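Local coordinates for ESX-1 secretion system protein EccA1 (Mycobacterium tuberculosis, PDB 4F3V) that probably hydrolyses ATP to help power export of virulence factors such as EsxA and EsxB through the ESX-1 type VII secretion system, this chain being its N-terminal domain, at residues G88-D93 against E149-V154; S100-T105 against A128-S133; A142-A147 against D267-G272; D153-V158 against G178-N183; K159-W164 against G171-A176. All blocks are in the same frame, centred on the assembly; numbering follows the deposited sequence.

Contact 1 (G88-D93 against E149-V154); sequences GGLYGD and ERWTDV. With SO4 (sulfate ion), chain F.
With chi1 at -55°, Tyr91 holds its ring beside the backbone N and opposite the carbonyl carbon, which aims the phenol at Val154; Trp151, with the same first torsion, carries its indole back toward Leu90. The Tyr91 and Val154 side chains meet from opposite directions. Tyr91 OH lies 3.4 Å from Val154 CG2 and 3.7 Å from Val154 CG1, against both methyls. Its polar need is met on helix 134-147, where it hydrogen-bonds to Ala142 O. Leu90 serves two aromatics: CG sits over the centre of the Tyr91 ring, and CD2 reaches Trp151 CH2 at 4.1 Å, at a slant to the indole. In this TPR-family helical domain, 88-93 is the connection between antiparallel strands 84-86 and 95-97, which here packs on the start of helix 151-158. The preceding helix ends in a Schellman motif at Glu149, whose CA lies 3.6 Å above one face of the Trp151 ring, toward its rim. Arg150, at the N-cap position, forms a side-on salt bridge with Asp153: NE and NH2 both donate to OD2, with Arg150 NE to Asp153 OD2 at 2.7 Å. A sulfate, probably from the crystallisation liquor, lies at the guanidinium edge, Arg150 NH1 to sulfate O2 being 2.8 Å.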
# COMPACT_ATOMS: atom_id res chain seq x y z
N GLY A 88 -1.01 1.95 -0.44
CA GLY A 88 -0.40 3.11 0.23
C GLY A 88 0.69 2.82 1.23
O GLY A 88 1.47 3.73 1.59
N GLY A 89 0.74 1.58 1.71
CA GLY A 89 1.69 1.23 2.77
C GLY A 89 1.57 2.15 3.99
O GLY A 89 0.47 2.60 4.34
N LEU A 90 2.71 2.45 4.61
CA LEU A 90 2.73 3.31 5.77
C LEU A 90 2.46 4.80 5.44
O LEU A 90 2.29 5.60 6.35
CB LEU A 90 4.09 3.19 6.49
CG LEU A 90 5.29 3.80 5.74
CD1 LEU A 90 5.55 5.24 6.22
CD2 LEU A 90 6.54 2.93 5.92
N TYR A 91 2.47 5.16 4.15
CA TYR A 91 2.47 6.57 3.73
C TYR A 91 1.07 7.16 3.72
O TYR A 91 0.88 8.34 4.00
CB TYR A 91 3.13 6.74 2.35
CG TYR A 91 4.54 6.16 2.28
CD1 TYR A 91 5.57 6.68 3.04
CD2 TYR A 91 4.81 5.05 1.49
CE1 TYR A 91 6.85 6.14 2.98
CE2 TYR A 91 6.08 4.50 1.45
CZ TYR A 91 7.08 5.04 2.18
OH TYR A 91 8.32 4.47 2.11
N GLY A 92 0.06 6.36 3.41
CA GLY A 92 -1.27 6.88 3.27
C GLY A 92 -2.26 5.80 2.93
O GLY A 92 -1.90 4.63 2.77
N ASP A 93 -3.53 6.19 2.85
CA ASP A 93 -4.62 5.31 2.47
C ASP A 93 -4.85 5.50 0.98
O ASP A 93 -5.46 6.48 0.55
CB ASP A 93 -5.88 5.64 3.29
CG ASP A 93 -7.05 4.68 2.99
OD1 ASP A 93 -6.96 3.89 2.00
OD2 ASP A 93 -8.08 4.73 3.72
N GLU A 149 11.98 -0.13 6.92
CA GLU A 149 12.78 1.04 7.37
C GLU A 149 14.09 1.22 6.59
O GLU A 149 15.12 1.69 7.14
CB GLU A 149 13.04 0.98 8.88
CG GLU A 149 11.74 0.93 9.68
CD GLU A 149 11.94 0.81 11.19
OE1 GLU A 149 12.95 1.25 11.74
OE2 GLU A 149 11.03 0.27 11.85
N ARG A 150 14.04 0.91 5.30
CA ARG A 150 15.18 1.08 4.43
C ARG A 150 15.09 2.45 3.75
O ARG A 150 14.78 2.56 2.56
CB ARG A 150 15.23 -0.07 3.44
CG ARG A 150 15.70 -1.35 4.11
CD ARG A 150 15.69 -2.54 3.16
NE ARG A 150 16.69 -2.42 2.09
CZ ARG A 150 17.14 -3.45 1.36
NH1 ARG A 150 16.70 -4.69 1.57
NH2 ARG A 150 18.05 -3.23 0.43
N TRP A 151 15.33 3.50 4.54
CA TRP A 151 15.00 4.85 4.11
C TRP A 151 15.81 5.35 2.96
O TRP A 151 15.28 6.05 2.12
CB TRP A 151 15.08 5.83 5.28
CG TRP A 151 14.22 5.36 6.43
CD1 TRP A 151 14.64 4.95 7.68
CD2 TRP A 151 12.77 5.16 6.42
NE1 TRP A 151 13.56 4.56 8.45
CE2 TRP A 151 12.41 4.66 7.75
CE3 TRP A 151 11.76 5.40 5.51
CZ2 TRP A 151 11.09 4.38 8.11
CZ3 TRP A 151 10.45 5.10 5.86
CH2 TRP A 151 10.12 4.62 7.15
N THR A 152 17.09 4.99 2.89
CA THR A 152 17.89 5.40 1.74
C THR A 152 17.42 4.71 0.44
O THR A 152 17.45 5.31 -0.62
CB THR A 152 19.38 5.13 2.00
OG1 THR A 152 19.54 3.78 2.45
CG2 THR A 152 19.92 6.07 3.09
N ASP A 153 16.92 3.47 0.53
CA ASP A 153 16.39 2.77 -0.66
C ASP A 153 15.05 3.41 -1.09
O ASP A 153 14.76 3.55 -2.29
CB ASP A 153 16.22 1.28 -0.38
CG ASP A 153 17.55 0.56 -0.16
OD1 ASP A 153 18.48 0.82 -0.95
OD2 ASP A 153 17.65 -0.28 0.77
N VAL A 154 14.24 3.84 -0.11
CA VAL A 154 13.04 4.59 -0.40
C VAL A 154 13.39 5.82 -1.24
O VAL A 154 12.83 6.02 -2.31
CB VAL A 154 12.28 5.02 0.87
CG1 VAL A 154 11.22 6.07 0.53
CG2 VAL A 154 11.65 3.80 1.56
S SO4 F . 18.66 -6.47 -0.74
O1 SO4 F . 19.97 -5.78 -0.60
O2 SO4 F . 18.18 -6.84 0.61
O3 SO4 F . 17.71 -5.57 -1.47
O4 SO4 F . 18.82 -7.71 -1.51

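Contact 2 (S100-T105 against A128-S133); sequences SPLAIT and APVAGS
Leu102, in the first turn of helix 101-115, spreads its two methyls over Val130 and Ser133 of the loop 128-133. The contact belongs to the helical, TPR-family part of the EccA1 N-terminal domain, where helices 101-115, 118-125 and 134-147 follow one another; it brings the linker between the last two back against the beginning of the first. Leu102 is the residue most covered, and its branches divide the work. CD1 meets Val130 CG1 at 3.8 Å, the two side chains crossing at about a right angle. CD2 turns to Ser133, lying 3.5 Å from its OG and 3.7 Å from its CB, an apolar touch on a hydroxyl with no bond between them. With chi1 at -178°, CG of Leu102 points opposite the backbone N, extending the branch point out from the helix to the loop. Ser133 stands at the N-cap position of helix 134-147, though its side chain makes no capping bond. That helix also backs the pair, Leu102 touching Leu136 and Val130 touching Val137. One turn along from Pro101, Thr105 bonds to its carbonyl twice, through N and through OG1, the hydroxyl lying 3.1 Å from Pro101 O and well above the carbonyl plane.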
# COMPACT_ATOMS: atom_id res chain seq x y z
N SER A 100 -6.35 -5.31 -14.26
CA SER A 100 -5.34 -6.09 -14.97
C SER A 100 -4.46 -6.77 -13.93
O SER A 100 -4.52 -6.44 -12.75
CB SER A 100 -4.49 -5.16 -15.81
OG SER A 100 -3.70 -4.35 -14.97
N PRO A 101 -3.61 -7.72 -14.34
CA PRO A 101 -2.71 -8.38 -13.38
C PRO A 101 -1.74 -7.44 -12.67
O PRO A 101 -1.31 -7.74 -11.53
CB PRO A 101 -1.97 -9.39 -14.25
CG PRO A 101 -2.96 -9.73 -15.32
CD PRO A 101 -3.57 -8.37 -15.65
N LEU A 102 -1.43 -6.29 -13.27
CA LEU A 102 -0.60 -5.30 -12.59
C LEU A 102 -1.15 -4.96 -11.20
O LEU A 102 -0.40 -4.94 -10.22
CB LEU A 102 -0.51 -4.02 -13.42
CG LEU A 102 0.39 -2.91 -12.82
CD1 LEU A 102 1.81 -3.42 -12.59
CD2 LEU A 102 0.43 -1.73 -13.78
N ALA A 103 -2.45 -4.68 -11.12
CA ALA A 103 -3.09 -4.36 -9.83
C ALA A 103 -2.89 -5.46 -8.79
O ALA A 103 -2.65 -5.18 -7.61
CB ALA A 103 -4.57 -4.08 -10.01
N ILE A 104 -3.00 -6.71 -9.24
CA ILE A 104 -2.86 -7.83 -8.33
C ILE A 104 -1.44 -7.87 -7.79
O ILE A 104 -1.23 -8.10 -6.58
CB ILE A 104 -3.16 -9.18 -8.99
CG1 ILE A 104 -4.55 -9.19 -9.66
CG2 ILE A 104 -3.03 -10.31 -7.96
CD1 ILE A 104 -4.79 -10.45 -10.46
N THR A 105 -0.47 -7.63 -8.68
CA THR A 105 0.96 -7.59 -8.32
C THR A 105 1.21 -6.55 -7.24
O THR A 105 1.88 -6.82 -6.22
CB THR A 105 1.84 -7.20 -9.53
OG1 THR A 105 1.63 -8.09 -10.63
CG2 THR A 105 3.34 -7.18 -9.17
N ALA A 128 7.73 -9.47 -13.94
CA ALA A 128 7.41 -9.17 -15.35
C ALA A 128 7.72 -7.71 -15.68
O ALA A 128 7.78 -6.89 -14.79
CB ALA A 128 5.93 -9.48 -15.68
N PRO A 129 7.89 -7.40 -16.96
CA PRO A 129 8.12 -5.99 -17.30
C PRO A 129 6.91 -5.11 -16.96
O PRO A 129 5.77 -5.60 -16.90
CB PRO A 129 8.29 -6.00 -18.79
CG PRO A 129 8.56 -7.43 -19.17
CD PRO A 129 7.89 -8.27 -18.14
N VAL A 130 7.16 -3.83 -16.76
CA VAL A 130 6.04 -2.92 -16.47
C VAL A 130 6.07 -1.73 -17.38
O VAL A 130 6.01 -0.57 -16.94
CB VAL A 130 5.92 -2.55 -14.97
CG1 VAL A 130 5.21 -3.70 -14.23
CG2 VAL A 130 7.29 -2.20 -14.39
N ALA A 131 6.29 -2.05 -18.64
CA ALA A 131 5.37 -1.67 -19.71
C ALA A 131 4.59 -0.38 -19.42
O ALA A 131 3.38 -0.40 -19.18
CB ALA A 131 4.42 -2.85 -19.96
N GLY A 132 5.32 0.74 -19.45
CA GLY A 132 4.77 2.08 -19.17
C GLY A 132 4.27 2.36 -17.75
O GLY A 132 3.71 3.40 -17.50
N SER A 133 4.47 1.44 -16.82
CA SER A 133 4.06 1.63 -15.43
C SER A 133 5.23 1.63 -14.46
O SER A 133 5.08 1.23 -13.32
CB SER A 133 3.03 0.55 -15.03
OG SER A 133 1.80 0.80 -15.70

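Contact 3 (A142-A147 against D267-G272); sequences AVVYGA and DPWDPG
Trp269 brings the outer rim of its six-membered ring against the rim of Tyr145, the two rings lying nearly parallel in plane, at 14°, but displaced so far that neither lies over the other. The centroids are 5.8 Å apart, and the pair is therefore no stack; the two meet rim to rim. Tyr145 CE1 comes closest, 3.7 Å from Trp269 CH2. Beside it, Tyr145 CD1 lies 3.9 Å from Trp269 CZ3. The same corner of the indole reaches the neighbouring residue on the helix: Val144 CG1 comes within 4.1 Å of Trp269 CZ3, approaching obliquely. A chi1 of -65° sets the Trp269 ring beside its own backbone N, and from there it extends to the last turns of helix 134-147.

Local backbone turns shape the segment that presents the indole. Asp267 to Asp270 forms a type I beta turn, closed by Asp270 N to Asp267 O at 2.8 Å. Asp267 OD1 also accepts from Trp269 N at 3.0 Å, an Asx turn that ties the aspartate to the tryptophan backbone, and a second Asx turn follows with Asp270 OD1 and Gly272 N. Around Trp269, Arg150 adds a cation-pi interaction and Tyr118 brings another ring, and the sulfate held by Arg150 lies close by. The contact lays the loop after helix 259-263, near the end of this TPR-family N-terminal domain construct, against the end of helix 134-147, with helix 118-125 touching Val144 through Ala121 and Met122 and helix 151-158 meeting Tyr145 through Asp153, Val154 and Gln157.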
# COMPACT_ATOMS: atom_id res chain seq x y z
N ALA A 142 9.02 1.65 -2.87
CA ALA A 142 9.03 2.62 -1.78
C ALA A 142 8.18 2.12 -0.60
O ALA A 142 8.57 2.25 0.57
CB ALA A 142 8.54 3.98 -2.29
N VAL A 143 7.06 1.48 -0.92
CA VAL A 143 6.23 0.84 0.09
C VAL A 143 6.96 -0.32 0.80
O VAL A 143 6.97 -0.40 2.02
CB VAL A 143 4.87 0.34 -0.49
CG1 VAL A 143 4.19 -0.60 0.49
CG2 VAL A 143 3.94 1.51 -0.86
N VAL A 144 7.57 -1.21 0.02
CA VAL A 144 8.26 -2.36 0.55
C VAL A 144 9.48 -1.95 1.39
O VAL A 144 9.67 -2.41 2.54
CB VAL A 144 8.67 -3.35 -0.57
CG1 VAL A 144 9.47 -4.55 -0.02
CG2 VAL A 144 7.44 -3.80 -1.33
N TYR A 145 10.31 -1.08 0.81
CA TYR A 145 11.51 -0.60 1.50
C TYR A 145 11.11 0.18 2.78
O TYR A 145 11.76 0.05 3.82
CB TYR A 145 12.37 0.28 0.56
CG TYR A 145 13.17 -0.47 -0.49
CD1 TYR A 145 13.93 -1.61 -0.17
CD2 TYR A 145 13.24 -0.01 -1.80
CE1 TYR A 145 14.65 -2.30 -1.13
CE2 TYR A 145 13.98 -0.66 -2.76
CZ TYR A 145 14.70 -1.79 -2.42
OH TYR A 145 15.40 -2.40 -3.41
N GLY A 146 10.05 0.98 2.70
CA GLY A 146 9.59 1.77 3.86
C GLY A 146 9.16 0.86 4.99
O GLY A 146 9.45 1.13 6.17
N ALA A 147 8.47 -0.24 4.63
CA ALA A 147 8.01 -1.21 5.62
C ALA A 147 9.19 -1.78 6.42
O ALA A 147 9.08 -2.00 7.63
CB ALA A 147 7.18 -2.32 4.99
N ASP A 267 21.14 -7.94 8.59
CA ASP A 267 20.10 -8.27 7.61
C ASP A 267 19.42 -6.96 7.21
O ASP A 267 18.73 -6.37 8.02
CB ASP A 267 19.11 -9.21 8.26
CG ASP A 267 17.88 -9.50 7.37
OD1 ASP A 267 17.73 -8.96 6.25
OD2 ASP A 267 17.05 -10.29 7.84
N PRO A 268 19.63 -6.51 5.96
CA PRO A 268 19.12 -5.22 5.50
C PRO A 268 17.61 -5.06 5.74
O PRO A 268 17.14 -3.95 5.89
CB PRO A 268 19.39 -5.23 3.98
CG PRO A 268 20.18 -6.43 3.69
CD PRO A 268 20.43 -7.21 4.94
N TRP A 269 16.86 -6.17 5.75
CA TRP A 269 15.40 -6.13 5.98
C TRP A 269 15.01 -5.96 7.42
O TRP A 269 13.83 -5.78 7.72
CB TRP A 269 14.77 -7.39 5.43
CG TRP A 269 14.88 -7.53 3.92
CD1 TRP A 269 15.53 -8.54 3.20
CD2 TRP A 269 14.31 -6.65 2.90
NE1 TRP A 269 15.40 -8.35 1.84
CE2 TRP A 269 14.67 -7.23 1.60
CE3 TRP A 269 13.55 -5.49 2.93
CZ2 TRP A 269 14.29 -6.65 0.39
CZ3 TRP A 269 13.17 -4.91 1.71
CH2 TRP A 269 13.53 -5.49 0.46
N ASP A 270 15.98 -6.04 8.34
CA ASP A 270 15.71 -6.05 9.77
C ASP A 270 16.38 -4.85 10.49
O ASP A 270 17.58 -4.86 10.76
CB ASP A 270 16.20 -7.38 10.39
CG ASP A 270 15.85 -7.51 11.87
OD1 ASP A 270 15.20 -6.62 12.45
OD2 ASP A 270 16.23 -8.52 12.48
N PRO A 271 15.58 -3.83 10.81
CA PRO A 271 16.09 -2.66 11.49
C PRO A 271 16.69 -2.98 12.85
O PRO A 271 17.53 -2.21 13.34
CB PRO A 271 14.85 -1.77 11.68
CG PRO A 271 13.79 -2.36 10.84
CD PRO A 271 14.12 -3.79 10.64
N GLY A 272 16.29 -4.10 13.46
CA GLY A 272 16.85 -4.54 14.72
C GLY A 272 18.25 -5.11 14.65
O GLY A 272 18.85 -5.37 15.67

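Contact 4 (D153-V158 against G178-N183); sequences DVIDQV and GVAAAN
Between 153-158 and 178-183, which run antiparallel, Ile155 CG1 and Ala180 CB make the closest approach, and the isoleucine can be followed outward. Its CB stands back from the alanine methyl, about 5.0 Å from Ala180 CB. The next atom closes the gap: Ile155 CG1 lies 3.6 Å from Ala180 CB, placed there by a chi1 of -69° that sets CG1 beside the backbone N while CG2 leaves on the other branch, opposite that N. The chain then continues extended, and Ile155 CD1, the tip, lies 3.9 Å from Ala180 CB and 4.4 Å from Ala181 N. Val154 flanks the same methyl, its CG1 lying 3.9 Å from Ala180 CB, so that two consecutive residues of helix 151-158 touch one alanine.

The segment axes of 153-158 and 178-183 approach to 9.3 Å with an angle of 152° between their directions, the hairpin-like pairing of neighbouring helices expected in a TPR-family domain. Further residues of helix 167-183 extend the interface: Val154 touches Ala176, while Val158 touches Ala173 and His177. On the receiving helix, Asn183 turns its amide back on its own turn, and ND2 donates to Val179 O at 2.9 Å from the face of that carbonyl opposite the one used by Asn183 N. Across the contact, then, the side-chain contacts are aliphatic, the approach to the Ala181 nitrogen being peripheral: methyl and methylene groups meet by van der Waals packing, which would give this helix pair cohesion by shape and burial and little directional constraint.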
# COMPACT_ATOMS: atom_id res chain seq x y z
N ASP A 153 16.92 3.47 0.53
CA ASP A 153 16.39 2.77 -0.66
C ASP A 153 15.05 3.41 -1.09
O ASP A 153 14.76 3.55 -2.29
CB ASP A 153 16.22 1.28 -0.38
CG ASP A 153 17.55 0.56 -0.16
OD1 ASP A 153 18.48 0.82 -0.95
OD2 ASP A 153 17.65 -0.28 0.77
N VAL A 154 14.24 3.84 -0.11
CA VAL A 154 13.04 4.59 -0.40
C VAL A 154 13.39 5.82 -1.24
O VAL A 154 12.83 6.02 -2.31
CB VAL A 154 12.28 5.02 0.87
CG1 VAL A 154 11.22 6.07 0.53
CG2 VAL A 154 11.65 3.80 1.56
N ILE A 155 14.34 6.61 -0.77
CA ILE A 155 14.72 7.83 -1.48
C ILE A 155 15.21 7.50 -2.91
O ILE A 155 14.79 8.13 -3.87
CB ILE A 155 15.77 8.63 -0.69
CG1 ILE A 155 15.11 9.21 0.59
CG2 ILE A 155 16.43 9.70 -1.57
CD1 ILE A 155 16.05 9.82 1.61
N ASP A 156 16.04 6.46 -3.06
CA ASP A 156 16.46 6.04 -4.40
C ASP A 156 15.28 5.80 -5.36
O ASP A 156 15.35 6.15 -6.54
CB ASP A 156 17.29 4.74 -4.36
CG ASP A 156 18.75 4.99 -4.63
OD1 ASP A 156 19.36 5.84 -3.93
OD2 ASP A 156 19.28 4.32 -5.55
N GLN A 157 14.22 5.17 -4.85
CA GLN A 157 13.04 4.89 -5.67
C GLN A 157 12.18 6.12 -6.02
O GLN A 157 11.59 6.17 -7.10
CB GLN A 157 12.16 3.86 -4.96
CG GLN A 157 12.81 2.49 -4.88
CD GLN A 157 13.05 1.89 -6.26
OE1 GLN A 157 12.20 1.98 -7.12
NE2 GLN A 157 14.17 1.26 -6.47
N VAL A 158 12.11 7.10 -5.14
CA VAL A 158 11.16 8.20 -5.34
C VAL A 158 11.82 9.52 -5.74
O VAL A 158 11.12 10.48 -6.06
CB VAL A 158 10.31 8.45 -4.09
CG1 VAL A 158 9.50 7.20 -3.75
CG2 VAL A 158 11.17 8.93 -2.91
N GLY A 178 9.76 12.62 2.10
CA GLY A 178 9.75 13.38 3.37
C GLY A 178 9.81 12.53 4.62
O GLY A 178 10.54 12.85 5.55
N VAL A 179 9.05 11.42 4.62
CA VAL A 179 9.10 10.45 5.70
C VAL A 179 10.49 9.84 5.85
O VAL A 179 11.02 9.73 6.97
CB VAL A 179 8.00 9.39 5.53
CG1 VAL A 179 8.22 8.22 6.47
CG2 VAL A 179 6.62 10.05 5.73
N ALA A 180 11.07 9.39 4.73
CA ALA A 180 12.42 8.85 4.71
C ALA A 180 13.43 9.88 5.27
O ALA A 180 14.27 9.55 6.11
CB ALA A 180 12.81 8.40 3.29
N ALA A 181 13.33 11.13 4.82
CA ALA A 181 14.20 12.22 5.36
C ALA A 181 14.08 12.39 6.86
O ALA A 181 15.08 12.46 7.57
CB ALA A 181 13.90 13.53 4.67
N ALA A 182 12.85 12.43 7.36
CA ALA A 182 12.60 12.55 8.80
C ALA A 182 13.23 11.40 9.60
O ALA A 182 13.88 11.64 10.63
CB ALA A 182 11.11 12.62 9.06
N ASN A 183 13.10 10.18 9.09
CA ASN A 183 13.65 9.02 9.76
C ASN A 183 15.19 8.98 9.74
O ASN A 183 15.80 8.22 10.48
CB ASN A 183 13.04 7.75 9.17
CG ASN A 183 11.68 7.42 9.76
OD1 ASN A 183 11.59 6.94 10.88
ND2 ASN A 183 10.62 7.67 9.01

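Contact 5 (K159-W164 against G171-A176); sequences KSAGKW and GAAGVA
A short 3-10 segment, 161-163, lies against helix 167-183, its Ala161 CA 6.3 Å from the CA of Ala173, and Trp164 N closes the turn on Ala161 O. The two alanines meet methyl to methyl: Ala161 CB is 3.4 Å from Ala173 CB, tighter than usual for carbon. Trp164 comes in next to them, its CZ3 lying 3.7 Å and its CH2 3.9 Å from Ala173 CB, with the methyl set obliquely to the ring. A chi1 of -67° places Trp164 CG beside the backbone N, opposite the carbonyl carbon, and lays the indole back over its own turn, where Ala161 CA sits 3.4 Å above one face of the ring, toward the rim. The indole NE1 of Trp164 gives Ser160 OG a weak bond of 3.4 Å. This is the connection between helices 151-158 and 167-183 of the TPR-family domain, returning the chain to pack on the helix it leads into. The indole also touches His135 and Ala138 of helix 134-147. Between the two segments the contact rests on carbon alone: one methyl of Ala173 is met by both Ala161 and Trp164, the first closely enough to be tight, and the forces are van der Waals.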
# COMPACT_ATOMS: atom_id res chain seq x y z
N LYS A 159 13.16 9.56 -5.76
CA LYS A 159 13.87 10.82 -6.00
C LYS A 159 13.58 11.40 -7.37
O LYS A 159 13.70 12.59 -7.58
CB LYS A 159 15.38 10.68 -5.80
CG LYS A 159 16.08 9.68 -6.72
CD LYS A 159 17.59 9.61 -6.41
CE LYS A 159 18.30 8.45 -7.13
NZ LYS A 159 19.72 8.37 -6.66
N SER A 160 13.18 10.53 -8.30
CA SER A 160 12.79 10.89 -9.67
C SER A 160 11.32 11.29 -9.86
O SER A 160 10.87 11.42 -11.00
CB SER A 160 12.99 9.63 -10.55
OG SER A 160 12.15 8.55 -10.09
N ALA A 161 10.56 11.45 -8.78
CA ALA A 161 9.11 11.53 -8.87
C ALA A 161 8.62 12.80 -9.58
O ALA A 161 7.50 12.85 -10.07
CB ALA A 161 8.49 11.42 -7.49
N GLY A 162 9.47 13.82 -9.65
CA GLY A 162 9.15 15.04 -10.41
C GLY A 162 8.81 14.76 -11.87
O GLY A 162 8.10 15.52 -12.50
N LYS A 163 9.31 13.63 -12.39
CA LYS A 163 9.11 13.23 -13.78
C LYS A 163 7.97 12.21 -13.97
O LYS A 163 7.80 11.68 -15.07
CB LYS A 163 10.43 12.66 -14.34
CG LYS A 163 11.53 13.69 -14.60
CD LYS A 163 12.92 13.02 -14.75
CE LYS A 163 12.98 11.87 -15.74
NZ LYS A 163 12.83 12.33 -17.16
N TRP A 164 7.20 11.92 -12.93
CA TRP A 164 6.11 10.95 -13.09
C TRP A 164 4.90 11.54 -13.79
O TRP A 164 4.65 12.74 -13.67
CB TRP A 164 5.73 10.39 -11.74
CG TRP A 164 6.81 9.55 -11.13
CD1 TRP A 164 8.13 9.39 -11.56
CD2 TRP A 164 6.72 8.77 -9.91
NE1 TRP A 164 8.82 8.55 -10.73
CE2 TRP A 164 8.04 8.13 -9.73
CE3 TRP A 164 5.71 8.51 -9.00
CZ2 TRP A 164 8.30 7.32 -8.68
CZ3 TRP A 164 6.00 7.67 -7.94
CH2 TRP A 164 7.27 7.09 -7.78
N GLY A 171 2.84 13.04 -5.90
CA GLY A 171 2.58 13.60 -4.58
C GLY A 171 2.83 12.61 -3.46
O GLY A 171 3.50 12.94 -2.47
N ALA A 172 2.29 11.38 -3.60
CA ALA A 172 2.56 10.33 -2.61
C ALA A 172 4.07 10.07 -2.46
O ALA A 172 4.58 9.85 -1.35
CB ALA A 172 1.83 9.04 -2.98
N ALA A 173 4.78 10.09 -3.59
CA ALA A 173 6.20 9.88 -3.59
C ALA A 173 6.94 10.96 -2.79
O ALA A 173 7.92 10.65 -2.11
CB ALA A 173 6.72 9.86 -5.02
N GLY A 174 6.47 12.20 -2.89
CA GLY A 174 6.97 13.30 -2.08
C GLY A 174 6.76 13.06 -0.59
O GLY A 174 7.64 13.34 0.21
N VAL A 175 5.60 12.51 -0.22
CA VAL A 175 5.39 12.07 1.15
C VAL A 175 6.42 11.01 1.57
O VAL A 175 7.04 11.11 2.65
CB VAL A 175 3.97 11.53 1.37
CG1 VAL A 175 3.81 11.08 2.83
CG2 VAL A 175 2.93 12.62 1.03
N ALA A 176 6.63 9.99 0.73
CA ALA A 176 7.64 8.95 1.04
C ALA A 176 9.04 9.53 1.20
O ALA A 176 9.79 9.14 2.11
CB ALA A 176 7.63 7.82 0.01

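In the fold
Contacts 1, 3, 4 and 5 gather around three successive helices, 134-147, 151-158 and 167-183. Contacts 1 and 4 share Asp153 and Val154 on helix 151-158 and have centres about 7 Å apart. Contact 3 lies about 9 Å from contact 1, centre to centre; contact 5 lies about 10 Å from contact 4 and shares helix 167-183. In sequence, contacts 4 and 5 fall between the segments of contact 3, contact 5 between those of contact 4, and contact 2 between those of contact 1. These four join the strand connection 88-93, the three helices and the loop 267-272, while contact 2, with centre 19 to 23 Å away, joins a neighbouring part of the helical domain.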